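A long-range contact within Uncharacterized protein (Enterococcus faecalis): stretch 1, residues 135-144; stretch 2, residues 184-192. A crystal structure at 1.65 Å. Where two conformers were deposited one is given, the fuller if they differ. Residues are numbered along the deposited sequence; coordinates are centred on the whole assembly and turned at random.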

# COMPACT_ATOMS: atom_id res chain seq x y z
N ASP A 135 9.34 3.00 7.59
CA ASP A 135 10.73 2.67 7.30
C ASP A 135 10.83 1.15 7.16
O ASP A 135 9.83 0.44 7.35
CB ASP A 135 11.69 3.28 8.35
CG ASP A 135 11.55 2.66 9.72
OD1 ASP A 135 11.56 1.41 9.82
OD2 ASP A 135 11.45 3.42 10.72
N LEU A 136 12.02 0.67 6.80
CA LEU A 136 12.21 -0.75 6.53
C LEU A 136 13.01 -1.45 7.65
O LEU A 136 13.41 -2.62 7.50
CB LEU A 136 12.89 -0.90 5.15
CG LEU A 136 12.06 -0.31 3.99
CD1 LEU A 136 12.87 -0.33 2.71
CD2 LEU A 136 10.73 -1.03 3.82
N GLU A 137 13.20 -0.77 8.79
CA GLU A 137 14.11 -1.32 9.83
C GLU A 137 13.62 -2.67 10.34
O GLU A 137 14.41 -3.55 10.66
CB GLU A 137 14.26 -0.37 11.01
CG GLU A 137 14.81 0.97 10.61
CD GLU A 137 16.17 0.84 9.96
OE1 GLU A 137 17.04 0.14 10.52
OE2 GLU A 137 16.33 1.42 8.87
N PHE A 138 12.30 -2.84 10.40
CA PHE A 138 11.72 -4.03 11.00
C PHE A 138 12.10 -5.33 10.24
O PHE A 138 12.04 -6.42 10.80
CB PHE A 138 10.20 -3.88 11.17
CG PHE A 138 9.46 -3.89 9.86
CD1 PHE A 138 9.36 -2.72 9.12
CD2 PHE A 138 8.87 -5.05 9.38
CE1 PHE A 138 8.73 -2.72 7.90
CE2 PHE A 138 8.20 -5.05 8.17
CZ PHE A 138 8.14 -3.89 7.42
N ILE A 139 12.49 -5.21 8.97
CA ILE A 139 12.82 -6.42 8.20
C ILE A 139 14.20 -6.99 8.58
O ILE A 139 14.58 -8.08 8.13
CB ILE A 139 12.69 -6.25 6.64
CG1 ILE A 139 13.89 -5.52 6.03
CG2 ILE A 139 11.36 -5.57 6.29
CD1 ILE A 139 13.81 -5.35 4.51
N LYS A 140 14.93 -6.25 9.42
CA LYS A 140 16.22 -6.71 9.95
C LYS A 140 16.00 -7.73 11.06
O LYS A 140 16.89 -8.54 11.37
CB LYS A 140 17.02 -5.53 10.49
CG LYS A 140 17.57 -4.58 9.43
CD LYS A 140 18.22 -3.36 10.10
CE LYS A 140 18.93 -2.45 9.09
NZ LYS A 140 19.39 -1.18 9.72
N GLU A 141 14.82 -7.65 11.69
CA GLU A 141 14.38 -8.55 12.78
C GLU A 141 13.94 -9.90 12.19
O GLU A 141 13.26 -9.93 11.15
CB GLU A 141 13.20 -7.92 13.58
CG GLU A 141 13.44 -6.53 14.27
CD GLU A 141 12.15 -5.70 14.61
OE1 GLU A 141 11.06 -6.26 14.90
OE2 GLU A 141 12.22 -4.45 14.59
N PRO A 142 14.32 -11.03 12.83
CA PRO A 142 13.78 -12.35 12.44
C PRO A 142 12.26 -12.43 12.58
O PRO A 142 11.69 -11.97 13.58
CB PRO A 142 14.50 -13.33 13.38
CG PRO A 142 15.00 -12.49 14.53
CD PRO A 142 15.28 -11.14 13.95
N ARG A 143 11.60 -12.97 11.56
CA ARG A 143 10.16 -13.21 11.58
C ARG A 143 9.90 -14.63 11.08
O ARG A 143 10.53 -15.10 10.11
CB ARG A 143 9.43 -12.21 10.68
CG ARG A 143 9.45 -10.77 11.19
CD ARG A 143 8.96 -9.79 10.13
NE ARG A 143 9.80 -9.79 8.93
CZ ARG A 143 9.45 -9.21 7.78
NH1 ARG A 143 8.27 -8.59 7.68
NH2 ARG A 143 10.27 -9.24 6.74
N LYS A 144 9.02 -15.34 11.77
CA LYS A 144 8.56 -16.63 11.28
C LYS A 144 7.09 -16.42 10.92
O LYS A 144 6.25 -16.16 11.79
CB LYS A 144 8.78 -17.76 12.31
CG LYS A 144 8.60 -19.20 11.79
CD LYS A 144 9.29 -19.46 10.44
CE LYS A 144 10.81 -19.55 10.55
NZ LYS A 144 11.48 -19.48 9.22
N LEU A 184 17.14 -12.78 2.44
CA LEU A 184 17.48 -12.13 1.17
C LEU A 184 16.60 -10.91 0.88
O LEU A 184 16.76 -10.24 -0.15
CB LEU A 184 17.37 -13.12 0.01
CG LEU A 184 18.37 -14.26 -0.09
CD1 LEU A 184 17.90 -15.25 -1.14
CD2 LEU A 184 19.75 -13.74 -0.42
N LEU A 185 15.66 -10.62 1.76
CA LEU A 185 14.72 -9.56 1.45
C LEU A 185 15.42 -8.22 1.19
O LEU A 185 15.13 -7.57 0.18
CB LEU A 185 13.61 -9.45 2.51
CG LEU A 185 12.43 -8.59 2.10
CD1 LEU A 185 11.83 -9.05 0.77
CD2 LEU A 185 11.36 -8.51 3.23
N PRO A 186 16.36 -7.80 2.07
CA PRO A 186 17.06 -6.56 1.75
C PRO A 186 17.76 -6.60 0.40
O PRO A 186 17.70 -5.63 -0.35
CB PRO A 186 18.06 -6.41 2.91
CG PRO A 186 17.37 -7.11 4.04
CD PRO A 186 16.80 -8.34 3.37
N HIS A 187 18.38 -7.74 0.07
CA HIS A 187 19.08 -7.87 -1.20
C HIS A 187 18.08 -7.76 -2.35
O HIS A 187 18.34 -7.07 -3.35
CB HIS A 187 19.86 -9.19 -1.27
CG HIS A 187 20.64 -9.35 -2.54
ND1 HIS A 187 21.82 -8.68 -2.78
CD2 HIS A 187 20.38 -10.07 -3.66
CE1 HIS A 187 22.27 -9.00 -3.98
NE2 HIS A 187 21.41 -9.83 -4.54
N PHE A 188 16.94 -8.42 -2.20
CA PHE A 188 15.88 -8.37 -3.22
C PHE A 188 15.42 -6.93 -3.43
O PHE A 188 15.17 -6.51 -4.55
CB PHE A 188 14.69 -9.27 -2.85
CG PHE A 188 14.86 -10.71 -3.27
CD1 PHE A 188 16.12 -11.23 -3.58
CD2 PHE A 188 13.76 -11.56 -3.32
CE1 PHE A 188 16.27 -12.57 -3.96
CE2 PHE A 188 13.91 -12.90 -3.70
CZ PHE A 188 15.15 -13.40 -4.01
N TYR A 189 15.32 -6.19 -2.33
CA TYR A 189 14.88 -4.78 -2.37
C TYR A 189 15.95 -3.80 -2.88
O TYR A 189 15.64 -2.66 -3.22
CB TYR A 189 14.50 -4.34 -0.96
CG TYR A 189 13.17 -4.83 -0.43
CD1 TYR A 189 12.13 -5.28 -1.28
CD2 TYR A 189 12.92 -4.74 0.96
CE1 TYR A 189 10.89 -5.67 -0.75
CE2 TYR A 189 11.71 -5.13 1.49
CZ TYR A 189 10.70 -5.60 0.63
OH TYR A 189 9.51 -5.96 1.18
N GLY A 190 17.21 -4.23 -2.92
CA GLY A 190 18.32 -3.31 -3.27
C GLY A 190 18.73 -2.35 -2.15
O GLY A 190 19.35 -1.30 -2.41
N LEU A 191 18.48 -2.74 -0.90
CA LEU A 191 18.86 -1.88 0.25
C LEU A 191 20.38 -1.91 0.49
O LEU A 191 21.01 -2.94 0.27
CB LEU A 191 18.15 -2.32 1.52
CG LEU A 191 16.62 -2.28 1.41
CD1 LEU A 191 15.94 -2.69 2.71
CD2 LEU A 191 16.19 -0.89 1.02
N PRO A 192 20.96 -0.79 0.93
CA PRO A 192 22.41 -0.72 1.21
C PRO A 192 22.91 -1.87 2.09
O PRO A 192 22.33 -2.16 3.15
CB PRO A 192 22.56 0.62 1.95
CG PRO A 192 21.44 1.46 1.36
CD PRO A 192 20.29 0.50 1.19

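Stretch 1 folds into a short 3-10 segment, residues 137-140, and stretch 2 into a helix that begins at Leu-185. Asp-135 OD1 accepts a hydrogen bond from Glu-137 N at 2.9 Å, at the start of the 3-10 segment. Past the helix, Gly-190 takes a positive phi of 76°, which favours glycine, and closes a Schellman motif: Gly-190 N bonds to His-187 O at 3.1 Å and Leu-191 N to Pro-186 O at 3.0 Å. Just after it, Leu-191 points toward stretch 1. The backbones stay well apart, Ile-139 CA and Leu-185 CA being 7.7 Å from each other, so side chains fill the gap.

No hydrogen bond or salt bridge crosses; the contact is mainly apolar packing, burying 272 Å², both sides summed. Ile-139 is its hub. Ile-139, with chi1 p and chi2 t, places its CD1 3.7 Å from Tyr-189 CE2 at the ring edge, 3.9 Å from Leu-191 CD1, 4.0 Å from Pro-186 CG and 4.2 Å from Leu-185 CD2. Leu-136, buried and pointing toward stretch 2, adds Leu-136 CD1 against Leu-191 CD2 at 3.8 Å. Such aliphatic side chains suit a site without polar partners across the gap. Arg-143 NH2 lies 3.7 Å from Leu-185 CD2, near the guanidinium plane; Arg-143 NH1 and Tyr-189 OH are hydrogen-bonded elsewhere in the structure. Exposed Lys-140 points away from stretch 2, Lys-140 NZ in a salt bridge with Glu-137 OE1 at 2.8 Å.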